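PDB 4O5P: DUF2235 domain-containing protein from Pseudomonas aeruginosa, which is a phospholipase effector of the type VI secretion system, probably hydrolysing membrane phospholipids with an alpha/beta-hydrolase-type catalytic domain. Local coordinates for residues 336-341 with 653-658; 463-468 with 473-478; 483-488 with 632-637. All coordinates share one frame; numbering follows the deposited sequence.

Contact 1: residues 336-341 with 653-658; sequences SCHEQR and ALFDEQ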
loop_
_atom_site.group_PDB
_atom_site.type_symbol
_atom_site.label_atom_id
_atom_site.label_comp_id
_atom_site.label_asym_id
_atom_site.label_seq_id
_atom_site.Cartn_x
_atom_site.Cartn_y
_atom_site.Cartn_z
ATOM N N SER A 336 1.227 10.477 -4.172
ATOM C CA SER A 336 0.098 11.409 -4.050
ATOM C C SER A 336 0.477 12.632 -3.214
ATOM O O SER A 336 1.051 12.483 -2.136
ATOM C CB SER A 336 -1.075 10.670 -3.388
ATOM O OG SER A 336 -2.025 11.561 -2.818
ATOM N N CYS A 337 0.163 13.837 -3.696
ATOM C CA CYS A 337 0.398 15.060 -2.927
ATOM C C CYS A 337 -0.736 15.404 -1.960
ATOM O O CYS A 337 -0.528 16.125 -0.980
ATOM C CB CYS A 337 0.572 16.251 -3.876
ATOM S SG CYS A 337 2.060 16.177 -4.841
ATOM N N HIS A 338 -1.935 14.916 -2.256
ATOM C CA HIS A 338 -3.144 15.361 -1.548
ATOM C C HIS A 338 -3.740 14.350 -0.565
ATOM O O HIS A 338 -4.703 14.677 0.138
ATOM C CB HIS A 338 -4.191 15.842 -2.555
ATOM C CG HIS A 338 -3.676 16.917 -3.454
ATOM N ND1 HIS A 338 -3.617 16.783 -4.822
ATOM C CD2 HIS A 338 -3.110 18.112 -3.167
ATOM C CE1 HIS A 338 -3.061 17.865 -5.342
ATOM N NE2 HIS A 338 -2.740 18.685 -4.357
ATOM N N GLU A 339 -3.168 13.147 -0.486
ATOM C CA GLU A 339 -3.614 12.162 0.524
ATOM C C GLU A 339 -3.258 12.664 1.935
ATOM O O GLU A 339 -2.184 13.243 2.123
ATOM C CB GLU A 339 -2.960 10.798 0.281
ATOM C CG GLU A 339 -3.329 9.712 1.314
ATOM C CD GLU A 339 -4.828 9.449 1.427
ATOM O OE1 GLU A 339 -5.494 9.248 0.389
ATOM O OE2 GLU A 339 -5.356 9.436 2.567
ATOM N N GLN A 340 -4.153 12.454 2.907
ATOM C CA GLN A 340 -3.988 12.992 4.257
ATOM C C GLN A 340 -4.452 12.034 5.369
ATOM O O GLN A 340 -4.322 12.356 6.558
ATOM C CB GLN A 340 -4.768 14.318 4.414
ATOM C CG GLN A 340 -4.189 15.547 3.707
ATOM C CD GLN A 340 -5.036 16.790 3.950
ATOM O OE1 GLN A 340 -6.116 16.943 3.368
ATOM N NE2 GLN A 340 -4.565 17.664 4.834
ATOM N N ARG A 341 -4.996 10.874 5.007
ATOM C CA ARG A 341 -5.550 9.973 6.027
ATOM C C ARG A 341 -4.463 9.442 6.944
ATOM O O ARG A 341 -3.401 9.006 6.480
ATOM C CB ARG A 341 -6.310 8.798 5.404
ATOM C CG ARG A 341 -7.754 9.103 5.000
ATOM C CD ARG A 341 -8.380 7.901 4.255
ATOM N NE ARG A 341 -7.700 7.656 2.981
ATOM C CZ ARG A 341 -7.906 6.589 2.208
ATOM N NH1 ARG A 341 -8.781 5.661 2.564
ATOM N NH2 ARG A 341 -7.230 6.455 1.068
ATOM N N ALA A 653 -11.308 22.895 -12.083
ATOM C CA ALA A 653 -12.049 21.786 -12.690
ATOM C C ALA A 653 -11.388 20.429 -12.434
ATOM O O ALA A 653 -12.080 19.417 -12.282
ATOM C CB ALA A 653 -12.244 22.007 -14.177
ATOM N N LEU A 654 -10.060 20.398 -12.388
ATOM C CA LEU A 654 -9.373 19.158 -12.010
ATOM C C LEU A 654 -9.777 18.737 -10.603
ATOM O O LEU A 654 -10.084 17.565 -10.372
ATOM C CB LEU A 654 -7.863 19.328 -12.061
ATOM C CG LEU A 654 -7.060 18.047 -11.802
ATOM C CD1 LEU A 654 -7.020 17.180 -13.062
ATOM C CD2 LEU A 654 -5.636 18.371 -11.342
ATOM N N PHE A 655 -9.775 19.678 -9.657
ATOM C CA PHE A 655 -10.196 19.299 -8.292
ATOM C C PHE A 655 -11.675 18.944 -8.178
ATOM O O PHE A 655 -12.046 18.047 -7.397
ATOM C CB PHE A 655 -9.815 20.366 -7.256
ATOM C CG PHE A 655 -8.338 20.415 -6.981
ATOM C CD1 PHE A 655 -7.756 19.515 -6.100
ATOM C CD2 PHE A 655 -7.533 21.340 -7.620
ATOM C CE1 PHE A 655 -6.394 19.541 -5.846
ATOM C CE2 PHE A 655 -6.156 21.373 -7.376
ATOM C CZ PHE A 655 -5.591 20.468 -6.486
ATOM N N ASP A 656 -12.513 19.657 -8.933
ATOM C CA ASP A 656 -13.948 19.347 -9.014
ATOM C C ASP A 656 -14.265 17.945 -9.550
ATOM O O ASP A 656 -15.026 17.207 -8.934
ATOM C CB ASP A 656 -14.651 20.358 -9.913
ATOM C CG ASP A 656 -14.943 21.679 -9.228
ATOM O OD1 ASP A 656 -14.449 21.948 -8.108
ATOM O OD2 ASP A 656 -15.673 22.477 -9.849
ATOM N N GLU A 657 -13.686 17.597 -10.706
ATOM C CA GLU A 657 -14.102 16.423 -11.476
ATOM C C GLU A 657 -13.060 15.294 -11.598
ATOM O O GLU A 657 -13.340 14.250 -12.184
ATOM C CB GLU A 657 -14.555 16.845 -12.888
ATOM C CG GLU A 657 -15.753 17.799 -12.908
ATOM C CD GLU A 657 -16.244 18.078 -14.320
ATOM O OE1 GLU A 657 -15.478 17.855 -15.284
ATOM O OE2 GLU A 657 -17.405 18.508 -14.468
ATOM N N GLN A 658 -11.864 15.487 -11.051
ATOM C CA GLN A 658 -10.846 14.422 -11.130
ATOM C C GLN A 658 -10.335 13.952 -9.766
ATOM O O GLN A 658 -10.208 12.752 -9.535
ATOM C CB GLN A 658 -9.685 14.855 -12.025
ATOM C CG GLN A 658 -9.851 14.405 -13.496
ATOM C CD GLN A 658 -10.894 15.192 -14.276
ATOM O OE1 GLN A 658 -11.058 16.396 -14.080
ATOM N NE2 GLN A 658 -11.601 14.509 -15.180
#

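Contact 2: residues 463-468 with 473-478; sequences QAKAGP and IRRETA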
loop_
_atom_site.group_PDB
_atom_site.type_symbol
_atom_site.label_atom_id
_atom_site.label_comp_id
_atom_site.label_asym_id
_atom_site.label_seq_id
_atom_site.Cartn_x
_atom_site.Cartn_y
_atom_site.Cartn_z
ATOM N N GLN A 463 1.403 24.614 -12.441
ATOM C CA GLN A 463 1.419 25.493 -11.253
ATOM C C GLN A 463 2.273 24.960 -10.109
ATOM O O GLN A 463 2.625 25.693 -9.180
ATOM C CB GLN A 463 0.008 25.751 -10.718
ATOM C CG GLN A 463 -0.724 24.490 -10.233
ATOM C CD GLN A 463 -0.403 24.105 -8.798
ATOM O OE1 GLN A 463 -0.243 24.963 -7.916
ATOM N NE2 GLN A 463 -0.309 22.797 -8.554
ATOM N N ALA A 464 2.569 23.667 -10.157
ATOM C CA ALA A 464 3.279 23.029 -9.068
ATOM C C ALA A 464 4.703 23.556 -9.014
ATOM O O ALA A 464 5.321 23.812 -10.058
ATOM C CB ALA A 464 3.266 21.518 -9.250
ATOM N N LYS A 465 5.223 23.702 -7.797
ATOM C CA LYS A 465 6.552 24.269 -7.595
ATOM C C LYS A 465 7.547 23.224 -7.119
ATOM O O LYS A 465 7.245 22.386 -6.261
ATOM C CB LYS A 465 6.515 25.450 -6.615
ATOM C CG LYS A 465 6.122 26.789 -7.250
ATOM C CD LYS A 465 5.823 27.862 -6.187
ATOM C CE LYS A 465 5.354 29.166 -6.842
ATOM N NZ LYS A 465 4.648 30.093 -5.895
ATOM N N ALA A 466 8.745 23.294 -7.689
ATOM C CA ALA A 466 9.836 22.402 -7.323
ATOM C C ALA A 466 10.222 22.566 -5.858
ATOM O O ALA A 466 10.213 23.676 -5.314
ATOM C CB ALA A 466 11.045 22.670 -8.215
ATOM N N GLY A 467 10.553 21.451 -5.216
ATOM C CA GLY A 467 11.164 21.490 -3.901
ATOM C C GLY A 467 11.255 20.073 -3.394
ATOM O O GLY A 467 10.828 19.152 -4.077
ATOM N N PRO A 468 11.807 19.886 -2.192
ATOM C CA PRO A 468 11.810 18.534 -1.622
ATOM C C PRO A 468 10.379 18.108 -1.318
ATOM O O PRO A 468 9.468 18.946 -1.275
ATOM C CB PRO A 468 12.589 18.706 -0.306
ATOM C CG PRO A 468 12.401 20.188 0.060
ATOM C CD PRO A 468 12.401 20.893 -1.288
ATOM N N ILE A 473 4.461 18.895 -0.326
ATOM C CA ILE A 473 3.297 18.505 0.462
ATOM C C ILE A 473 2.670 19.707 1.174
ATOM O O ILE A 473 1.439 19.840 1.201
ATOM C CB ILE A 473 3.636 17.366 1.453
ATOM C CG1 ILE A 473 3.896 16.083 0.679
ATOM C CG2 ILE A 473 2.502 17.144 2.482
ATOM C CD1 ILE A 473 4.171 14.904 1.562
ATOM N N ARG A 474 3.500 20.571 1.754
ATOM C CA ARG A 474 2.988 21.777 2.405
ATOM C C ARG A 474 2.146 22.583 1.411
ATOM O O ARG A 474 0.980 22.931 1.685
ATOM C CB ARG A 474 4.145 22.649 2.940
ATOM C CG ARG A 474 3.690 24.035 3.412
ATOM C CD ARG A 474 4.807 24.983 3.869
ATOM N NE ARG A 474 4.200 26.217 4.396
ATOM C CZ ARG A 474 4.865 27.320 4.742
ATOM N NH1 ARG A 474 6.190 27.396 4.622
ATOM N NH2 ARG A 474 4.195 28.364 5.204
ATOM N N ARG A 475 2.722 22.846 0.243
ATOM C CA ARG A 475 2.054 23.706 -0.733
ATOM C C ARG A 475 0.821 23.063 -1.394
ATOM O O ARG A 475 -0.204 23.719 -1.568
ATOM C CB ARG A 475 3.067 24.228 -1.778
ATOM C CG ARG A 475 2.488 25.313 -2.703
ATOM C CD ARG A 475 3.552 25.941 -3.617
ATOM N NE ARG A 475 2.993 27.033 -4.412
ATOM C CZ ARG A 475 2.388 26.866 -5.589
ATOM N NH1 ARG A 475 2.267 25.651 -6.100
ATOM N NH2 ARG A 475 1.898 27.907 -6.260
ATOM N N GLU A 476 0.898 21.771 -1.720
ATOM C CA GLU A 476 -0.240 21.072 -2.320
ATOM C C GLU A 476 -1.379 20.875 -1.322
ATOM O O GLU A 476 -2.567 20.901 -1.696
ATOM C CB GLU A 476 0.214 19.733 -2.931
ATOM C CG GLU A 476 1.052 19.949 -4.185
ATOM C CD GLU A 476 0.264 20.688 -5.255
ATOM O OE1 GLU A 476 -0.967 20.422 -5.382
ATOM O OE2 GLU A 476 0.877 21.513 -5.983
ATOM N N THR A 477 -1.019 20.734 -0.047
ATOM C CA THR A 477 -2.035 20.604 1.004
ATOM C C THR A 477 -2.747 21.928 1.050
ATOM O O THR A 477 -3.976 21.963 1.138
ATOM C CB THR A 477 -1.449 20.299 2.374
ATOM O OG1 THR A 477 -0.743 19.047 2.319
ATOM C CG2 THR A 477 -2.590 20.154 3.417
ATOM N N ALA A 478 -1.964 23.006 0.962
ATOM C CA ALA A 478 -2.530 24.359 0.938
ATOM C C ALA A 478 -3.471 24.565 -0.247
ATOM O O ALA A 478 -4.508 25.214 -0.108
ATOM C CB ALA A 478 -1.425 25.406 0.932
HETATM O O HOH W 1 1.621 28.809 -8.968
HETATM O O HOH W 2 3.100 22.968 -5.634
#

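Contact 3: residues 483-488 with 632-637; sequences WRIDRY and ARYHQL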
loop_
_atom_site.group_PDB
_atom_site.type_symbol
_atom_site.label_atom_id
_atom_site.label_comp_id
_atom_site.label_asym_id
_atom_site.label_seq_id
_atom_site.Cartn_x
_atom_site.Cartn_y
_atom_site.Cartn_z
ATOM N N TRP A 483 -9.140 25.010 -2.255
ATOM C CA TRP A 483 -10.310 24.534 -3.001
ATOM C C TRP A 483 -11.480 24.144 -2.092
ATOM O O TRP A 483 -12.639 24.419 -2.414
ATOM C CB TRP A 483 -9.926 23.342 -3.875
ATOM C CG TRP A 483 -11.071 22.705 -4.623
ATOM C CD1 TRP A 483 -11.509 23.023 -5.879
ATOM C CD2 TRP A 483 -11.881 21.605 -4.183
ATOM N NE1 TRP A 483 -12.550 22.183 -6.245
ATOM C CE2 TRP A 483 -12.802 21.316 -5.217
ATOM C CE3 TRP A 483 -11.933 20.851 -3.003
ATOM C CZ2 TRP A 483 -13.757 20.304 -5.109
ATOM C CZ3 TRP A 483 -12.871 19.839 -2.902
ATOM C CH2 TRP A 483 -13.768 19.573 -3.951
ATOM N N ARG A 484 -11.175 23.500 -0.966
ATOM C CA ARG A 484 -12.209 23.140 0.009
ATOM C C ARG A 484 -12.848 24.361 0.664
ATOM O O ARG A 484 -14.022 24.314 1.008
ATOM C CB ARG A 484 -11.667 22.213 1.111
ATOM C CG ARG A 484 -11.297 20.825 0.645
ATOM C CD ARG A 484 -10.467 20.085 1.709
ATOM N NE ARG A 484 -9.989 18.832 1.130
ATOM C CZ ARG A 484 -8.839 18.261 1.448
ATOM N NH1 ARG A 484 -8.055 18.811 2.365
ATOM N NH2 ARG A 484 -8.488 17.140 0.854
ATOM N N ILE A 485 -12.096 25.443 0.857
ATOM C CA ILE A 485 -12.693 26.627 1.494
ATOM C C ILE A 485 -13.920 27.095 0.679
ATOM O O ILE A 485 -14.936 27.532 1.239
ATOM C CB ILE A 485 -11.678 27.781 1.677
ATOM C CG1 ILE A 485 -10.612 27.404 2.712
ATOM C CG2 ILE A 485 -12.380 29.068 2.125
ATOM C CD1 ILE A 485 -9.394 28.330 2.675
ATOM N N ASP A 486 -13.831 26.989 -0.645
ATOM C CA ASP A 486 -14.991 27.311 -1.464
ATOM C C ASP A 486 -15.978 26.156 -1.595
ATOM O O ASP A 486 -17.144 26.321 -1.266
ATOM C CB ASP A 486 -14.599 27.856 -2.838
ATOM C CG ASP A 486 -15.797 28.328 -3.624
ATOM O OD1 ASP A 486 -16.388 27.504 -4.366
ATOM O OD2 ASP A 486 -16.161 29.520 -3.487
ATOM N N ARG A 487 -15.531 24.990 -2.065
ATOM C CA ARG A 487 -16.467 23.903 -2.355
ATOM C C ARG A 487 -17.092 23.213 -1.121
ATOM O O ARG A 487 -18.172 22.643 -1.222
ATOM C CB ARG A 487 -15.813 22.841 -3.252
ATOM C CG ARG A 487 -16.019 23.045 -4.758
ATOM C CD ARG A 487 -15.344 24.309 -5.328
ATOM N NE ARG A 487 -15.413 24.273 -6.795
ATOM C CZ ARG A 487 -15.992 25.200 -7.555
ATOM N NH1 ARG A 487 -16.551 26.281 -7.000
ATOM N NH2 ARG A 487 -16.026 25.042 -8.866
ATOM N N TYR A 488 -16.406 23.241 0.020
ATOM C CA TYR A 488 -16.923 22.588 1.227
ATOM C C TYR A 488 -17.340 23.633 2.249
ATOM O O TYR A 488 -18.444 23.569 2.776
ATOM C CB TYR A 488 -15.882 21.671 1.882
ATOM C CG TYR A 488 -15.581 20.368 1.169
ATOM C CD1 TYR A 488 -16.202 20.037 -0.034
ATOM C CD2 TYR A 488 -14.677 19.464 1.720
ATOM C CE1 TYR A 488 -15.919 18.847 -0.677
ATOM C CE2 TYR A 488 -14.386 18.282 1.092
ATOM C CZ TYR A 488 -15.011 17.973 -0.108
ATOM O OH TYR A 488 -14.741 16.791 -0.734
ATOM N N ALA A 632 -4.753 32.058 2.090
ATOM C CA ALA A 632 -3.994 32.872 1.146
ATOM C C ALA A 632 -4.132 32.376 -0.287
ATOM O O ALA A 632 -4.489 33.124 -1.142
ATOM C CB ALA A 632 -2.530 33.019 1.564
ATOM N N ARG A 633 -3.944 31.082 -0.490
ATOM C CA ARG A 633 -4.188 30.466 -1.788
ATOM C C ARG A 633 -5.614 30.568 -2.288
ATOM O O ARG A 633 -5.820 30.800 -3.414
ATOM C CB ARG A 633 -3.685 29.041 -1.886
ATOM C CG ARG A 633 -3.809 28.473 -3.273
ATOM C CD ARG A 633 -2.616 28.849 -4.115
ATOM N NE ARG A 633 -2.663 28.412 -5.485
ATOM C CZ ARG A 633 -1.907 27.477 -6.046
ATOM N NH1 ARG A 633 -1.006 26.808 -5.371
ATOM N NH2 ARG A 633 -2.072 27.227 -7.323
ATOM N N TYR A 634 -6.582 30.428 -1.415
ATOM C CA TYR A 634 -7.954 30.681 -1.750
ATOM C C TYR A 634 -8.114 31.971 -2.499
ATOM O O TYR A 634 -8.821 31.993 -3.435
ATOM C CB TYR A 634 -8.868 30.746 -0.534
ATOM C CG TYR A 634 -10.279 31.248 -0.811
ATOM C CD1 TYR A 634 -11.261 30.410 -1.242
ATOM C CD2 TYR A 634 -10.584 32.564 -0.668
ATOM C CE1 TYR A 634 -12.535 30.846 -1.448
ATOM C CE2 TYR A 634 -11.843 33.024 -0.896
ATOM C CZ TYR A 634 -12.824 32.165 -1.301
ATOM O OH TYR A 634 -14.031 32.650 -1.502
ATOM N N HIS A 635 -7.529 33.029 -1.973
ATOM C CA HIS A 635 -7.675 34.342 -2.633
ATOM C C HIS A 635 -7.043 34.487 -4.025
ATOM O O HIS A 635 -7.303 35.472 -4.726
ATOM C CB HIS A 635 -7.227 35.473 -1.710
ATOM C CG HIS A 635 -8.063 35.582 -0.475
ATOM N ND1 HIS A 635 -9.404 35.899 -0.516
ATOM C CD2 HIS A 635 -7.759 35.392 0.829
ATOM C CE1 HIS A 635 -9.887 35.910 0.714
ATOM N NE2 HIS A 635 -8.913 35.589 1.547
ATOM N N GLN A 636 -6.231 33.519 -4.435
ATOM C CA GLN A 636 -5.704 33.522 -5.789
ATOM C C GLN A 636 -6.440 32.506 -6.642
ATOM O O GLN A 636 -6.354 32.531 -7.868
ATOM C CB GLN A 636 -4.203 33.256 -5.776
ATOM C CG GLN A 636 -3.408 34.563 -5.802
ATOM C CD GLN A 636 -2.179 34.525 -4.932
ATOM O OE1 GLN A 636 -1.710 33.449 -4.548
ATOM N NE2 GLN A 636 -1.640 35.704 -4.616
ATOM N N LEU A 637 -7.181 31.623 -5.980
ATOM C CA LEU A 637 -7.946 30.589 -6.662
ATOM C C LEU A 637 -9.305 31.126 -7.139
ATOM O O LEU A 637 -9.730 30.877 -8.278
ATOM C CB LEU A 637 -8.155 29.402 -5.712
ATOM C CG LEU A 637 -8.214 28.014 -6.357
ATOM C CD1 LEU A 637 -7.123 27.870 -7.403
ATOM C CD2 LEU A 637 -8.069 26.913 -5.326
#

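Contact 1: residues 336-341 with 653-658
His338 and Phe655 form a T-shaped (edge-to-face) aromatic pair, the one side-chain contact between the loop 336-341 and the helical segment 653-658. The ring centroids stand 5.3 Å apart with planes at 69°, and it is the phenyl edge that is presented to the imidazole face. Phe655 can be followed outward from CB, which packs against the indole of Trp483. CG lies beside the backbone N and anti to the carbonyl carbon (chi1 -72°), a choice that carries the ring off the helix toward the loop. CE1 and CZ then make the touch: CE1 reaches His338 CE1 at 3.8 Å, over the imidazole but displaced toward its rim, while CZ lies 3.8 Å from the same His338 CE1 and 4.0 Å from His338 NE2.

The other face of the imidazole is covered by Cys337 CB, so the ring is sandwiched between its own neighbour and the phenyl edge. Its rotation is fixed by polar partners at both nitrogens, NE2 bonding to Glu476 and ND1 to the backbone N of Gly377. A carboxylate at NE2 would probably favour a proton there, consistent with ND1 serving as acceptor. Behind the histidine the loop is braced locally: Ser336 OG accepts from Glu339 N at 3.0 Å in an ST motif, and Glu339 OE2 receives both Arg341 N and Arg341 NE, from opposite faces of the carboxylate plane. The loop leaves strand 331-336 of the large mixed sheet, whereas Phe655 sits on helix 649-657, with helix 469-487 touching both partners.

Contact 2: residues 463-468 with 473-478
Arg475 and Gln463 lead a polar, partly water-mediated contact at the surface, within the helical hairpin formed by helix 451-463 and helix 469-487. The connecting loop folds back on the second helix within a few residues. Arg475 has an extended chain from CG to NE, with CG anti to the backbone N (chi1 -171°), which carries its guanidinium to the end of the first helix. There NH1 bonds to Gln463 OE1 at 3.2 Å, approaching from above the carbonyl plane, and weakly to Gln463 O. Amide and guanidinium planes lie only 17° apart. The other end of the same amide is used too: Gln463 NE2 donates to the syn lone pair of Glu476 OE2 at 3.1 Å, nearly in the amide plane. Lys465 crosses Arg475 at about a right angle, laying CD over a guanidinium face, 3.4 Å from Arg475 NE.

Two waters complete the network. One joins Gln463 O to Arg475 NH2; the other accepts from Lys465 N and Arg475 NH1 and donates to Glu476 OE2 at 2.7 Å. Arg633 of helix 616-637 bonds to Gln463 OE1, and Glu476 OE1, which also holds His338, takes Trp460 NE1 from within the hairpin. Positive charge accumulates: Lys465 NZ stands 3.5 Å from Arg475 NH2, and Arg633 NH1 also comes near, a crowding probably eased by water at NH2 and, at NH1, by Gln463 oxygens and water-bridged Glu476.

Contact 3: residues 483-488 with 632-637
Tyr634 carries most of the contact between helix 616-637 and the C-terminal end of helix 469-487, packing against Ile485 and Asp486. The two helical segments cross at -67°, with axes 9.3 Å apart at closest approach. Along the second segment, Arg633 comes just before the contact and does not enter it, its side chain packing on Leu479 and Ala482 earlier in helix 469-487.

At Tyr634, CG is anti to the backbone N (chi1 170°), which places the ring beside Ile485 and Asp486 on helix 469-487. Ile485 CG2 meets it in an off-centre CH-pi contact, 4.2 Å from the ring centroid and 3.8 Å from Tyr634 CD1. Its other branch reaches back to the root of the tyrosine, with Ile485 CD1 lying 4.1 Å from Tyr634 CB. The ring edge is met separately, near its plane, by Asp486 CB at 3.9 Å from Tyr634 CE1. Thus the methylene of the aspartate takes part in the apolar packing while its carboxylate is turned to other partners.

One turn later Leu637 closes the contact. Its CD2 methyl touches the backbone of Trp483, 3.8 Å from Trp483 N, and lies 4.3 Å from Trp483 CB, while the indole NE1 bonds to Asp656 OD1. Leu637 also packs on Leu651 and Val652 of helix 649-657.

The interface itself is therefore apolar, and charge is dealt with alongside it. Asp486 OD1 forms salt bridges to Arg487 NH1 (2.9 Å) and Lys495, and OD2 accepts from the backbone of Asp642; these partners probably keep the buried carboxylate ionised beside an apolar interface.

Overall arrangement
Helix 469-487 is the common element: it supplies one segment each to contacts 2 and 3, and it meets both sides of contact 1. Contacts 1 and 2 join through His338 NE2 and Glu476 OE1, 2.7 Å apart. Contact 1 meets contact 3 where Asp656 OD1 accepts from Trp483 NE1 at 2.7 Å and Asp656 OD2 pairs with Arg487 NH2. Arg633 links contacts 2 and 3, its NH2 lying 3.0 Å from Gln463 OE1. The centres are about 13 to 15 Å apart. Contact 1 adjoins what is probably a Ser237-His379-Asp281 triad: Ser336 N bonds to Asp281 and Arg341 touches His379, while His338 joins this region to the C-terminal helices.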